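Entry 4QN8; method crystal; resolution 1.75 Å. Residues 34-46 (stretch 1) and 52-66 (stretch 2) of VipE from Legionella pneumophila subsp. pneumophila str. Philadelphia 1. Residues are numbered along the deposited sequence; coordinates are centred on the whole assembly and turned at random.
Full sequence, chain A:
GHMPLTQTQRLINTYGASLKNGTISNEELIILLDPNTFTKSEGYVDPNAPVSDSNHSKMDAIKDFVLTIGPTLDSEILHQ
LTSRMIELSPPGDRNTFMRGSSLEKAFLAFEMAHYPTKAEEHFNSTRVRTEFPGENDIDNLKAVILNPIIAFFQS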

# COMPACT_ATOMS: atom_id res chain seq x y z
N ASP A 34 -8.75 -5.02 -4.49
CA ASP A 34 -9.82 -5.63 -3.70
C ASP A 34 -9.33 -5.80 -2.26
O ASP A 34 -8.23 -6.31 -2.03
N PRO A 35 -10.12 -5.32 -1.29
CA PRO A 35 -9.67 -5.35 0.11
C PRO A 35 -9.28 -6.75 0.60
O PRO A 35 -8.51 -6.86 1.55
N ASN A 36 -9.77 -7.79 -0.05
CA ASN A 36 -9.49 -9.16 0.38
C ASN A 36 -8.34 -9.85 -0.33
O ASN A 36 -8.08 -11.02 -0.10
N THR A 37 -7.63 -9.12 -1.19
CA THR A 37 -6.52 -9.73 -1.93
C THR A 37 -5.42 -10.24 -0.99
O THR A 37 -4.86 -11.32 -1.21
N PHE A 38 -5.13 -9.45 0.04
CA PHE A 38 -4.15 -9.81 1.07
C PHE A 38 -4.88 -10.15 2.37
O PHE A 38 -5.89 -9.50 2.72
N THR A 39 -4.41 -11.17 3.08
CA THR A 39 -5.08 -11.60 4.31
C THR A 39 -4.10 -11.78 5.46
O THR A 39 -2.93 -12.08 5.24
N LYS A 40 -4.60 -11.62 6.68
CA LYS A 40 -3.83 -12.02 7.85
C LYS A 40 -3.79 -13.55 7.84
O LYS A 40 -4.61 -14.19 7.18
N SER A 41 -2.84 -14.13 8.57
CA SER A 41 -2.83 -15.58 8.76
C SER A 41 -4.05 -15.97 9.58
O SER A 41 -4.62 -15.14 10.29
N GLU A 42 -4.48 -17.22 9.48
CA GLU A 42 -5.62 -17.66 10.27
C GLU A 42 -5.25 -17.72 11.75
O GLU A 42 -4.11 -18.03 12.10
N GLY A 43 -6.20 -17.41 12.62
CA GLY A 43 -5.91 -17.35 14.04
C GLY A 43 -5.34 -16.00 14.44
O GLY A 43 -5.72 -14.97 13.89
N TYR A 44 -4.41 -16.01 15.39
CA TYR A 44 -3.90 -14.76 15.94
C TYR A 44 -2.47 -14.45 15.51
O TYR A 44 -1.71 -15.35 15.15
N VAL A 45 -2.11 -13.17 15.55
CA VAL A 45 -0.73 -12.77 15.31
C VAL A 45 0.02 -12.68 16.64
O VAL A 45 -0.35 -11.90 17.53
N ASP A 46 1.07 -13.48 16.78
CA ASP A 46 1.94 -13.47 17.96
C ASP A 46 3.06 -12.44 17.80
O ASP A 46 3.97 -12.62 16.98
N SER A 52 5.83 -14.70 9.65
CA SER A 52 5.98 -15.92 8.85
C SER A 52 4.67 -16.27 8.15
O SER A 52 3.66 -15.56 8.28
N ASP A 53 4.68 -17.37 7.41
CA ASP A 53 3.48 -17.83 6.71
C ASP A 53 2.33 -18.13 7.65
O ASP A 53 1.16 -18.07 7.26
N SER A 54 2.65 -18.49 8.90
CA SER A 54 1.63 -18.88 9.86
C SER A 54 1.45 -17.81 10.93
O SER A 54 0.72 -18.03 11.90
N ASN A 55 2.12 -16.68 10.76
CA ASN A 55 2.05 -15.60 11.75
C ASN A 55 2.21 -14.23 11.10
O ASN A 55 3.33 -13.71 11.01
N HIS A 56 1.11 -13.66 10.62
CA HIS A 56 1.19 -12.34 9.99
C HIS A 56 -0.15 -11.61 9.97
O HIS A 56 -1.19 -12.20 9.68
N SER A 57 -0.11 -10.33 10.28
CA SER A 57 -1.30 -9.50 10.15
C SER A 57 -1.57 -9.20 8.69
O SER A 57 -0.73 -9.47 7.81
N LYS A 58 -2.73 -8.60 8.43
CA LYS A 58 -3.02 -8.14 7.07
C LYS A 58 -2.00 -7.10 6.60
O LYS A 58 -1.47 -7.21 5.49
N MSE A 59 -1.72 -6.09 7.43
CA MSE A 59 -0.68 -5.14 7.06
C MSE A 59 0.70 -5.78 6.90
O MSE A 59 1.44 -5.40 5.99
N ASP A 60 1.04 -6.76 7.74
CA ASP A 60 2.32 -7.46 7.56
C ASP A 60 2.42 -8.01 6.14
O ASP A 60 3.47 -7.94 5.51
N ALA A 61 1.32 -8.58 5.65
CA ALA A 61 1.33 -9.23 4.34
C ALA A 61 1.46 -8.21 3.21
O ALA A 61 2.19 -8.43 2.24
N ILE A 62 0.72 -7.11 3.32
CA ILE A 62 0.80 -6.05 2.32
C ILE A 62 2.20 -5.43 2.30
O ILE A 62 2.77 -5.18 1.24
N LYS A 63 2.75 -5.17 3.49
CA LYS A 63 4.09 -4.62 3.61
C LYS A 63 5.09 -5.53 2.90
O LYS A 63 5.96 -5.06 2.17
N ASP A 64 4.95 -6.83 3.13
CA ASP A 64 5.89 -7.79 2.57
C ASP A 64 5.84 -7.73 1.04
O ASP A 64 6.89 -7.77 0.37
N PHE A 65 4.64 -7.62 0.50
CA PHE A 65 4.45 -7.54 -0.96
C PHE A 65 5.10 -6.29 -1.53
O PHE A 65 5.84 -6.36 -2.52
N VAL A 66 4.84 -5.14 -0.92
CA VAL A 66 5.43 -3.89 -1.39
C VAL A 66 6.94 -3.92 -1.21
O VAL A 66 7.69 -3.48 -2.09

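An extended, irregular segment (residues 34-46) lies along the turn and first helical residues of 52-66, held mainly by hydrogen bonds between side chains and backbone and anchored at one end by a small aromatic and aliphatic cluster; the two stretches together bury 728 Å². The cluster centres on Phe 38, whose CA-to-CB bond points toward the helix. With chi1 m (-60°) and chi2 89°, its CB lies 3.6 Å from Ile 62 CG1 and its CE2 3.6 Å from Phe 65 CB. The edge of the Phe 38 ring meets the face of the Phe 65 ring, with centroids 5.1 Å apart and planes at 64°; the t rotamer of Phe 65 (chi1 179°) and the m, t rotamer of Ile 62 set these partners in place. Ala 61, also pointing toward stretch 1, adds its methyl, with CB 3.8 Å from Thr 39 O.

Lys 58 starts out sideways, but its fully extended chain, t at all four chi angles, carries the amine across to stretch 1, where Lys 58 NZ donates a 2.6 Å hydrogen bond to Pro 35 O. Water 1 extends this link: it donates to Phe 38 O at 2.5 Å and accepts a weak bond from Lys 58 NZ at 3.3 Å.

The nearest CA atoms across the stretches are those of Lys 40 and Lys 58, 4.0 Å apart. Next to them, Ser 41 and His 56 interlock. Ser 41 N donates to His 56 O at 2.8 Å, and His 56 N donates to Ser 41 OG at 3.0 Å; Ser 41, whose CA-to-CB bond points toward stretch 2 (chi1 p), thus offers its OG as an acceptor. The CA-to-CB bond of His 56 points away from stretch 1, yet with chi1 p (63°) the end of the side chain comes nearer, and Ser 41 CB lies over one ring face, 3.8 Å from the His 56 ring centroid and 16° off its normal, a CH-pi contact. The ring nitrogens face different partners: His 56 ND1 donates to Ser 52 O (2.8 Å), tying the ring to its own turn, while His 56 NE2 makes a weak 3.2 Å bond to Thr 39 O. Water 2 lies 2.4 Å from Thr 39 OG1, donates to Lys 40 O at 2.9 Å, and shares a weak 3.3 Å hydrogen bond with His 56 NE2.

Farther along, Asn 55 (chi1 t) reads the backbone of Asp 46 with both ends of its amide: Asp 46 N donates to Asn 55 OD1 at 2.7 Å, and Asn 55 ND2 donates to Asp 46 O at 2.9 Å. Val 45, chi1 t, sets CG2 3.5 Å from Ser 57 N, at the start of the helix. There Ser 57, at the N-cap, accepts a capping bond from Asp 60 N at its OG, and Ser 57 N donates to Asp 60 OD2, both at 2.9 Å. Lys 40 starts sideways, its CB 3.5 Å from Lys 58 N, and its NZ turns back to its own stretch, donating to Ser 41 O at 2.7 Å.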

# COMPACT_ATOMS: atom_id res chain seq x y z
CB ASP A 34 -10.25 -6.99 -4.31
CG ASP A 34 -11.41 -7.65 -3.55
OD1 ASP A 34 -11.35 -7.79 -2.31
OD2 ASP A 34 -12.38 -8.08 -4.21
CB PRO A 35 -10.90 -4.85 0.87
CG PRO A 35 -11.61 -3.96 -0.11
CD PRO A 35 -11.37 -4.57 -1.47
CB ASN A 36 -10.73 -10.02 0.28
CG ASN A 36 -11.79 -9.61 1.25
OD1 ASN A 36 -12.71 -8.87 0.91
ND2 ASN A 36 -11.65 -10.07 2.49
CB THR A 37 -5.90 -8.79 -2.97
OG1 THR A 37 -6.90 -8.39 -3.91
CG2 THR A 37 -4.77 -9.49 -3.71
CB PHE A 38 -3.17 -8.65 1.31
CG PHE A 38 -2.40 -8.25 0.09
CD1 PHE A 38 -2.89 -7.29 -0.78
CD2 PHE A 38 -1.19 -8.85 -0.20
CE1 PHE A 38 -2.19 -6.93 -1.92
CE2 PHE A 38 -0.47 -8.50 -1.34
CZ PHE A 38 -0.98 -7.54 -2.21
CB THR A 39 -5.86 -12.93 4.13
OG1 THR A 39 -4.93 -14.00 3.88
CG2 THR A 39 -6.87 -12.85 2.99
CB LYS A 40 -4.47 -11.51 9.14
CG LYS A 40 -5.81 -12.15 9.48
CD LYS A 40 -6.29 -11.72 10.87
CE LYS A 40 -7.17 -12.77 11.54
NZ LYS A 40 -6.42 -14.00 11.90
CB SER A 41 -1.54 -16.01 9.47
OG SER A 41 -1.37 -15.32 10.70
CB GLU A 42 -6.12 -19.02 9.78
CG GLU A 42 -7.56 -19.32 10.18
CD GLU A 42 -8.57 -18.63 9.29
OE1 GLU A 42 -8.83 -19.15 8.18
OE2 GLU A 42 -9.11 -17.57 9.69
CB TYR A 44 -4.01 -14.78 17.47
CG TYR A 44 -5.44 -14.72 17.93
CD1 TYR A 44 -6.07 -13.50 18.15
CD2 TYR A 44 -6.18 -15.88 18.13
CE1 TYR A 44 -7.38 -13.43 18.56
CE2 TYR A 44 -7.50 -15.82 18.54
CZ TYR A 44 -8.09 -14.60 18.76
OH TYR A 44 -9.40 -14.53 19.17
CB VAL A 45 -0.64 -11.44 14.57
CG1 VAL A 45 0.80 -11.11 14.28
CG2 VAL A 45 -1.43 -11.51 13.26
CB ASP A 46 2.54 -14.85 18.14
CG ASP A 46 3.48 -14.94 19.33
OD1 ASP A 46 3.48 -14.02 20.18
OD2 ASP A 46 4.21 -15.96 19.43
CB SER A 52 6.47 -17.09 9.70
OG SER A 52 5.50 -17.46 10.67
CB ASP A 53 3.80 -19.10 5.91
CG ASP A 53 4.41 -18.81 4.55
OD1 ASP A 53 4.53 -17.62 4.19
OD2 ASP A 53 4.74 -19.79 3.84
CB SER A 54 2.01 -20.21 10.53
OG SER A 54 3.14 -20.03 11.36
CB ASN A 55 3.11 -15.79 12.84
CG ASN A 55 2.83 -14.96 14.09
OD1 ASN A 55 1.72 -14.95 14.62
ND2 ASN A 55 3.85 -14.24 14.57
CB HIS A 56 1.79 -12.42 8.58
CG HIS A 56 0.95 -13.21 7.61
ND1 HIS A 56 1.22 -14.53 7.31
CD2 HIS A 56 -0.13 -12.87 6.88
CE1 HIS A 56 0.32 -14.97 6.45
NE2 HIS A 56 -0.51 -13.99 6.17
CB SER A 57 -1.13 -8.20 10.92
OG SER A 57 -0.17 -7.37 10.29
CB LYS A 58 -4.45 -7.60 6.97
CG LYS A 58 -4.82 -7.09 5.59
CD LYS A 58 -6.30 -6.74 5.54
CE LYS A 58 -6.67 -6.11 4.20
NZ LYS A 58 -8.16 -6.11 4.06
CB MSE A 59 -0.59 -3.94 8.00
CG MSE A 59 0.55 -2.99 7.59
SE MSE A 59 0.35 -2.36 5.74
CE MSE A 59 -1.32 -1.55 6.21
CB ASP A 60 2.44 -8.63 8.54
CG ASP A 60 2.70 -8.20 9.98
OD1 ASP A 60 3.20 -7.07 10.20
OD2 ASP A 60 2.42 -9.02 10.89
CB ALA A 61 0.08 -10.06 4.16
CB ILE A 62 -0.28 -4.96 2.56
CG1 ILE A 62 -1.68 -5.59 2.61
CG2 ILE A 62 -0.19 -3.88 1.49
CD1 ILE A 62 -2.82 -4.60 2.81
CB LYS A 63 4.50 -4.50 5.09
CG LYS A 63 3.95 -3.29 5.84
CD LYS A 63 4.46 -3.38 7.28
CE LYS A 63 3.99 -2.26 8.17
NZ LYS A 63 4.42 -2.59 9.56
CB ASP A 64 5.59 -9.20 3.10
CG ASP A 64 6.68 -10.20 2.77
OD1 ASP A 64 7.81 -10.08 3.30
OD2 ASP A 64 6.41 -11.13 1.97
CB PHE A 65 2.96 -7.55 -1.30
CG PHE A 65 2.66 -7.45 -2.77
CD1 PHE A 65 2.61 -8.58 -3.56
CD2 PHE A 65 2.38 -6.21 -3.35
CE1 PHE A 65 2.30 -8.50 -4.92
CE2 PHE A 65 2.09 -6.11 -4.70
CZ PHE A 65 2.05 -7.26 -5.49
CB VAL A 66 4.80 -2.69 -0.69
CG1 VAL A 66 5.51 -1.39 -1.09
CG2 VAL A 66 3.31 -2.62 -1.03
O HOH W 1 -8.03 -9.45 4.04
O HOH W 2 -3.23 -15.41 4.92